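Local coordinates for protein extracellular sialidase/neuraminidase, putative (Aspergillus fumigatus, PDB 2XZJ) that probably cleaves terminal sialic acids, notably KDN, from glycoconjugates as a secreted exo-sialidase with a six-bladed beta-propeller, at residues 300-305 against 336-341. Numbering follows the deposited sequence.
Sequences TSRRAM and GGYSSM. With KFN (2,6-anhydro-3-deoxy-D-glycero-D-galacto-non-2-enonic acid), chain E.
Arg302 and Tyr338 both start with CG anti to the carbonyl carbon (chi1 -73° and -75°), and the arginine then runs extended from CG to NE, which carries its guanidinium past the edge of the tyrosine ring to the ligand, NH1 of Arg302 passing 3.9 Å from CE1 of Tyr338. In the guanidinium plane lies the carboxylate carbon of the bound KFN, and the two groups pair through two nearly straight hydrogen bonds: NH1 of Arg302 to O1B of KFN at 3.0 Å, and NH2 of Arg302 to O1A of KFN at 2.8 Å. NH2 also donates to the carbonyl O of Ala275, which helps fix the rotation of the group. Arg39 and Arg245 also bond the ligand, consistent with the arginine triad that grips the carboxylate in sialidases. In this six-bladed propeller, the loop between strands 290-296 and 305-310 thus meets the corner of strand 334-343 at the substrate pocket. The hydroxyl of Tyr338 is hydrogen-bonded to Glu229, consistent with the tyrosine-glutamate pair that provides the nucleophile in sialidases. Met305 bends at chi2 and chi3 over the two glycines, its CG 3.6 Å from CA of Gly336. Its SD accepts a weak but straight bond from N of Gly337 (3.6 Å, 171°). CA of Gly336 comes within 3.0 Å of the carbonyl O of Arg302 in a bent CA-H...O contact, so the two backbones touch directly.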
loop_
_atom_site.group_PDB
_atom_site.type_symbol
_atom_site.label_atom_id
_atom_site.label_comp_id
_atom_site.label_asym_id
_atom_site.label_seq_id
_atom_site.Cartn_x
_atom_site.Cartn_y
_atom_site.Cartn_z
ATOM N N THR A 300 10.866 10.317 -13.691
ATOM C CA THR A 300 10.806 9.409 -14.855
ATOM C C THR A 300 10.792 7.915 -14.534
ATOM O O THR A 300 10.203 7.117 -15.278
ATOM C CB THR A 300 11.970 9.686 -15.827
ATOM O OG1 THR A 300 13.224 9.443 -15.162
ATOM C CG2 THR A 300 11.899 11.132 -16.327
ATOM N N SER A 301 11.422 7.531 -13.425
ATOM C CA SER A 301 11.678 6.118 -13.151
ATOM C C SER A 301 11.120 5.651 -11.813
ATOM O O SER A 301 11.136 6.400 -10.837
ATOM C CB SER A 301 13.180 5.830 -13.213
ATOM O OG SER A 301 13.487 4.559 -12.658
ATOM N N ARG A 302 10.662 4.397 -11.768
ATOM C CA ARG A 302 10.193 3.804 -10.512
ATOM C C ARG A 302 11.312 3.150 -9.725
ATOM O O ARG A 302 11.054 2.549 -8.695
ATOM C CB ARG A 302 9.046 2.817 -10.738
ATOM C CG ARG A 302 7.739 3.521 -11.083
ATOM C CD ARG A 302 6.677 2.530 -11.482
ATOM N NE ARG A 302 5.466 3.221 -11.894
ATOM C CZ ARG A 302 4.264 2.659 -11.960
ATOM N NH1 ARG A 302 4.100 1.379 -11.634
ATOM N NH2 ARG A 302 3.227 3.381 -12.351
ATOM N N ARG A 303 12.550 3.268 -10.215
ATOM C CA ARG A 303 13.698 2.571 -9.626
ATOM C C ARG A 303 14.546 3.511 -8.776
ATOM O O ARG A 303 15.762 3.335 -8.678
ATOM C CB ARG A 303 14.563 1.948 -10.737
ATOM C CG ARG A 303 13.891 0.799 -11.471
ATOM C CD ARG A 303 14.842 0.207 -12.502
ATOM N NE ARG A 303 14.178 -0.762 -13.364
ATOM C CZ ARG A 303 14.826 -1.617 -14.161
ATOM N NH1 ARG A 303 16.154 -1.617 -14.196
ATOM N NH2 ARG A 303 14.146 -2.481 -14.914
ATOM N N ALA A 304 13.904 4.509 -8.175
ATOM C CA ALA A 304 14.599 5.495 -7.364
ATOM C C ALA A 304 14.032 5.560 -5.947
ATOM O O ALA A 304 13.849 6.646 -5.404
ATOM C CB ALA A 304 14.529 6.869 -8.048
ATOM N N MET A 305 13.772 4.399 -5.341
ATOM C CA MET A 305 13.119 4.351 -4.015
ATOM C C MET A 305 13.915 5.110 -2.967
ATOM O O MET A 305 15.135 4.989 -2.891
ATOM C CB MET A 305 12.895 2.900 -3.575
ATOM C CG MET A 305 12.012 2.102 -4.522
ATOM S SD MET A 305 10.430 2.880 -4.937
ATOM C CE MET A 305 9.643 2.962 -3.318
ATOM N N GLY A 336 11.785 -1.376 -7.011
ATOM C CA GLY A 336 11.140 -0.094 -7.223
ATOM C C GLY A 336 9.737 -0.191 -7.792
ATOM O O GLY A 336 9.456 -0.992 -8.684
ATOM N N GLY A 337 8.866 0.655 -7.259
ATOM C CA GLY A 337 7.451 0.715 -7.619
ATOM C C GLY A 337 6.665 1.067 -6.357
ATOM O O GLY A 337 7.147 1.808 -5.498
ATOM N N TYR A 338 5.470 0.500 -6.247
ATOM C CA TYR A 338 4.575 0.662 -5.083
ATOM C C TYR A 338 5.229 0.205 -3.792
ATOM O O TYR A 338 6.089 -0.689 -3.805
ATOM C CB TYR A 338 3.292 -0.167 -5.294
ATOM C CG TYR A 338 2.307 0.409 -6.291
ATOM C CD1 TYR A 338 2.734 0.944 -7.510
ATOM C CD2 TYR A 338 0.937 0.409 -6.014
ATOM C CE1 TYR A 338 1.814 1.479 -8.428
ATOM C CE2 TYR A 338 0.019 0.934 -6.918
ATOM C CZ TYR A 338 0.470 1.458 -8.125
ATOM O OH TYR A 338 -0.445 1.967 -9.013
ATOM N N SER A 339 4.787 0.791 -2.672
ATOM C CA SER A 339 5.371 0.529 -1.362
ATOM C C SER A 339 4.325 0.672 -0.256
ATOM O O SER A 339 3.290 1.288 -0.478
ATOM C CB SER A 339 6.528 1.496 -1.098
ATOM O OG SER A 339 6.069 2.823 -0.966
ATOM N N SER A 340 4.621 0.110 0.922
ATOM C CA SER A 340 3.787 0.238 2.122
ATOM C C SER A 340 4.712 0.129 3.328
ATOM O O SER A 340 5.648 -0.685 3.335
ATOM C CB SER A 340 2.701 -0.849 2.176
ATOM O OG SER A 340 1.765 -0.654 3.243
ATOM N N MET A 341 4.463 0.968 4.329
ATOM C CA MET A 341 5.211 0.929 5.597
ATOM C C MET A 341 4.332 0.757 6.842
ATOM O O MET A 341 3.188 1.240 6.911
ATOM C CB MET A 341 6.070 2.186 5.804
ATOM C CG MET A 341 7.113 2.484 4.715
ATOM S SD MET A 341 7.879 4.106 4.954
ATOM C CE MET A 341 6.528 5.198 4.493
HETATM C C1 KFN E . 0.511 1.116 -12.042
HETATM C C3 KFN E . -1.216 -0.345 -10.941
HETATM C C4 KFN E . -2.659 -0.623 -10.461
HETATM C C5 KFN E . -3.675 0.270 -11.226
HETATM C C6 KFN E . -3.160 1.731 -11.295
HETATM C C7 KFN E . -4.067 2.693 -12.112
HETATM C C8 KFN E . -3.665 4.171 -11.969
HETATM C C9 KFN E . -4.395 5.027 -12.990
HETATM O O5 KFN E . -4.984 0.242 -10.617
HETATM O O1B KFN E . 1.363 0.258 -11.747
HETATM O O1A KFN E . 0.738 2.211 -12.630
HETATM O O4 KFN E . -2.921 -2.037 -10.583
HETATM O O6 KFN E . -1.834 1.790 -11.927
HETATM C C2 KFN E . -0.907 0.840 -11.615
HETATM O O7 KFN E . -3.945 2.371 -13.497
HETATM O O8 KFN E . -3.954 4.656 -10.659
HETATM O O9 KFN E . -5.809 5.038 -12.710
#